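Local coordinates for protein glycoside Hydrolase Family 43_12 (Metagenome, PDB 7JVH) that probably hydrolyses glycosidic bonds in plant cell-wall polysaccharides such as xylan or arabinoxylan, as a gut-metagenome member of glycoside hydrolase family 43, subfamily 12, at residues Asn32-Gly37 and Thr383-Phe388. Sequence-based numbering, arbitrary orientation.
Sequences NFTYTG and TYSEDF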
ATOM      1  N   ASN A  32      12.239  21.581   0.689  1.00 58.74           N
ATOM      2  CA  ASN A  32      12.862  20.269   0.569  1.00 59.18           C
ATOM      3  C   ASN A  32      12.181  19.199   1.415  1.00 55.67           C
ATOM      4  O   ASN A  32      11.678  19.479   2.502  1.00 56.17           O
ATOM      5  CB  ASN A  32      14.325  20.319   0.996  1.00 54.78           C
ATOM      6  CG  ASN A  32      14.999  18.953   0.949  1.00 65.53           C
ATOM      7  OD1 ASN A  32      15.283  18.342   1.980  1.00 62.07           O
ATOM      8  ND2 ASN A  32      15.223  18.455  -0.258  1.00 75.38           N
ATOM      9  N   PHE A  33      12.182  17.964   0.904  1.00 52.17           N
ATOM     10  CA  PHE A  33      12.015  16.773   1.718  1.00 46.83           C
ATOM     11  C   PHE A  33      13.073  15.747   1.310  1.00 44.12           C
ATOM     12  O   PHE A  33      13.256  15.490   0.124  1.00 52.13           O
ATOM     13  CB  PHE A  33      10.606  16.156   1.580  1.00 45.61           C
ATOM     14  CG  PHE A  33      10.298  15.158   2.654  1.00 55.96           C
ATOM     15  CD1 PHE A  33      10.641  13.826   2.518  1.00 54.13           C
ATOM     16  CD2 PHE A  33       9.680  15.560   3.822  1.00 65.36           C
ATOM     17  CE1 PHE A  33      10.361  12.907   3.523  1.00 55.33           C
ATOM     18  CE2 PHE A  33       9.378  14.640   4.837  1.00 64.93           C
ATOM     19  CZ  PHE A  33       9.731  13.314   4.683  1.00 59.83           C
ATOM     20  N   THR A  34      13.747  15.165   2.303  1.00 40.08           N
ATOM     21  CA  THR A  34      14.734  14.117   2.084  1.00 51.34           C
ATOM     22  C   THR A  34      14.362  12.906   2.911  1.00 46.89           C
ATOM     23  O   THR A  34      14.092  13.039   4.101  1.00 44.54           O
ATOM     24  CB  THR A  34      16.187  14.574   2.453  1.00 55.01           C
ATOM     25  OG1 THR A  34      16.524  15.733   1.685  1.00 62.27           O
ATOM     26  CG2 THR A  34      17.194  13.498   2.172  1.00 49.94           C
ATOM     27  N   TYR A  35      14.344  11.738   2.262  1.00 36.00           N
ATOM     28  CA  TYR A  35      14.085  10.460   2.908  1.00 40.34           C
ATOM     29  C   TYR A  35      15.233   9.502   2.595  1.00 42.70           C
ATOM     30  O   TYR A  35      15.557   9.285   1.419  1.00 50.85           O
ATOM     31  CB  TYR A  35      12.749   9.870   2.426  1.00 34.97           C
ATOM     32  CG  TYR A  35      12.480   8.454   2.914  1.00 40.28           C
ATOM     33  CD1 TYR A  35      11.950   8.221   4.179  1.00 44.32           C
ATOM     34  CD2 TYR A  35      12.755   7.355   2.110  1.00 39.80           C
ATOM     35  CE1 TYR A  35      11.712   6.937   4.632  1.00 56.00           C
ATOM     36  CE2 TYR A  35      12.522   6.060   2.547  1.00 52.21           C
ATOM     37  CZ  TYR A  35      11.985   5.852   3.804  1.00 58.53           C
ATOM     38  OH  TYR A  35      11.748   4.562   4.242  1.00 54.11           O
ATOM     39  N   THR A  36      15.839   8.944   3.653  1.00 51.28           N
ATOM     40  CA  THR A  36      16.970   8.028   3.550  1.00 57.98           C
ATOM     41  C   THR A  36      16.681   6.737   4.299  1.00 56.61           C
ATOM     42  O   THR A  36      16.532   6.750   5.518  1.00 54.03           O
ATOM     43  CB  THR A  36      18.299   8.671   4.084  1.00 50.44           C
ATOM     44  OG1 THR A  36      18.654   9.789   3.268  1.00 49.60           O
ATOM     45  CG2 THR A  36      19.450   7.658   4.086  1.00 37.33           C
ATOM     46  N   GLY A  37      16.624   5.625   3.550  1.00 53.03           N
ATOM     47  CA  GLY A  37      16.462   4.290   4.110  1.00 35.36           C
ATOM     48  C   GLY A  37      17.819   3.761   4.531  1.00 50.73           C
ATOM     49  O   GLY A  37      18.817   4.009   3.851  1.00 56.68           O
ATOM     50  N   THR A 383      18.409   7.319  -0.957  1.00 54.91           N
ATOM     51  CA  THR A 383      17.999   8.632  -0.516  1.00 52.63           C
ATOM     52  C   THR A 383      17.161   9.251  -1.614  1.00 61.69           C
ATOM     53  O   THR A 383      17.571   9.262  -2.782  1.00 57.69           O
ATOM     54  CB  THR A 383      19.200   9.534  -0.194  1.00 45.22           C
ATOM     55  OG1 THR A 383      19.759   9.113   1.051  1.00 51.82           O
ATOM     56  CG2 THR A 383      18.799  10.988  -0.080  1.00 44.99           C
ATOM     57  N   TYR A 384      15.973   9.748  -1.221  1.00 53.84           N
ATOM     58  CA  TYR A 384      15.090  10.500  -2.091  1.00 47.31           C
ATOM     59  C   TYR A 384      15.004  11.924  -1.550  1.00 54.64           C
ATOM     60  O   TYR A 384      14.457  12.155  -0.468  1.00 56.42           O
ATOM     61  CB  TYR A 384      13.718   9.846  -2.145  1.00 46.29           C
ATOM     62  CG  TYR A 384      12.650  10.642  -2.872  1.00 51.38           C
ATOM     63  CD1 TYR A 384      12.937  11.311  -4.051  1.00 53.09           C
ATOM     64  CD2 TYR A 384      11.332  10.701  -2.385  1.00 52.08           C
ATOM     65  CE1 TYR A 384      11.974  12.035  -4.718  1.00 55.78           C
ATOM     66  CE2 TYR A 384      10.353  11.421  -3.066  1.00 47.08           C
ATOM     67  CZ  TYR A 384      10.679  12.086  -4.227  1.00 51.27           C
ATOM     68  OH  TYR A 384       9.741  12.810  -4.923  1.00 47.59           O
ATOM     69  N   SER A 385      15.587  12.863  -2.304  1.00 48.71           N
ATOM     70  CA  SER A 385      15.532  14.279  -2.020  1.00 58.95           C
ATOM     71  C   SER A 385      14.653  14.915  -3.079  1.00 61.72           C
ATOM     72  O   SER A 385      14.934  14.815  -4.277  1.00 67.82           O
ATOM     73  CB  SER A 385      16.918  14.926  -2.044  1.00 52.04           C
ATOM     74  OG  SER A 385      16.825  16.312  -1.786  1.00 40.13           O
ATOM     75  N   GLU A 386      13.580  15.574  -2.625  1.00 54.61           N
ATOM     76  CA  GLU A 386      12.595  16.174  -3.485  1.00 57.41           C
ATOM     77  C   GLU A 386      12.564  17.647  -3.128  1.00 72.29           C
ATOM     78  O   GLU A 386      12.432  18.002  -1.948  1.00 75.64           O
ATOM     79  CB  GLU A 386      11.223  15.562  -3.217  1.00 56.43           C
ATOM     80  CG  GLU A 386      10.093  16.169  -4.017  1.00 67.52           C
ATOM     81  CD  GLU A 386      10.354  16.111  -5.514  1.00 72.78           C
ATOM     82  OE1 GLU A 386      10.282  14.996  -6.064  1.00 71.49           O
ATOM     83  OE2 GLU A 386      10.607  17.184  -6.130  1.00 72.83           O
ATOM     84  N   ASP A 387      12.663  18.500  -4.150  1.00 73.55           N
ATOM     85  CA  ASP A 387      12.618  19.956  -3.999  1.00 71.29           C
ATOM     86  C   ASP A 387      11.316  20.594  -4.465  1.00 70.43           C
ATOM     87  O   ASP A 387      11.141  21.782  -4.325  1.00 78.64           O
ATOM     88  CB  ASP A 387      13.819  20.566  -4.735  1.00 72.70           C
ATOM     89  CG  ASP A 387      15.137  20.246  -4.048  1.00 80.64           C
ATOM     90  OD1 ASP A 387      15.135  20.040  -2.813  1.00 86.96           O
ATOM     91  OD2 ASP A 387      16.180  20.209  -4.748  1.00 95.08           O
ATOM     92  N   PHE A 388      10.403  19.781  -5.010  1.00 68.75           N
ATOM     93  CA  PHE A 388       9.090  20.214  -5.489  1.00 68.35           C
ATOM     94  C   PHE A 388       9.147  21.454  -6.400  1.00 66.39           C
ATOM     95  O   PHE A 388       8.346  22.375  -6.277  1.00 67.68           O
ATOM     96  CB  PHE A 388       8.126  20.442  -4.322  1.00 66.78           C
ATOM     97  CG  PHE A 388       7.926  19.231  -3.453  1.00 64.14           C
ATOM     98  CD1 PHE A 388       7.155  18.166  -3.898  1.00 64.30           C
ATOM     99  CD2 PHE A 388       8.534  19.144  -2.212  1.00 48.29           C
ATOM    100  CE1 PHE A 388       6.975  17.045  -3.106  1.00 60.83           C
ATOM    101  CE2 PHE A 388       8.371  18.026  -1.416  1.00 56.97           C
ATOM    102  CZ  PHE A 388       7.585  16.969  -1.858  1.00 59.20           C
TER
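Asn-32 reaches across to Ser-385 and Asp-387 with its side-chain amide nitrogen. ND2 donates to Asp-387 OD1 at 3.0 Å and to Ser-385 OG at 3.1 Å. Both acceptors lie close to the amide plane, and the bond to Asp-387 is the straighter (161°). The amide and carboxylate planes are turned 56° apart. CG of Asn-32 stands anti to the backbone N (chi1 177°), which carries the amide over the Ser-385 side of the sheet. Its OD1 accepts a hydrogen bond from Thr-34 OG1, in the carbonyl plane and on a lone pair, so both ends of the amide are held.

Phe-33 and Glu-386 form a hydrogen-bonded antiparallel pair, with Phe-33 N to Glu-386 O at 2.9 Å. Phe-33 CB meets the edge of the Phe-388 ring, and Glu-386 CG lies over the centre of one face of that ring. The strands belong to the C-terminal concanavalin A-like beta-sandwich. The N-terminal strand 28-37 is inserted between strands 383-386 and 442-451, so the chain starts in this sheet and returns to it. The Phe-33 ring enters the sandwich core against Val-561 and Met-563.

Thr-34 CG2 touches Thr-383 CG2 at 3.7 Å. Tyr-35 and Tyr-384 are again a hydrogen-bonded pair, N to O in both directions, while Tyr-35 OH is hydrogen-bonded to His-440 ND1 and to Gln-439 N. Thr-36 OG1 and Thr-383 OG1 share a short hydrogen bond of 2.6 Å.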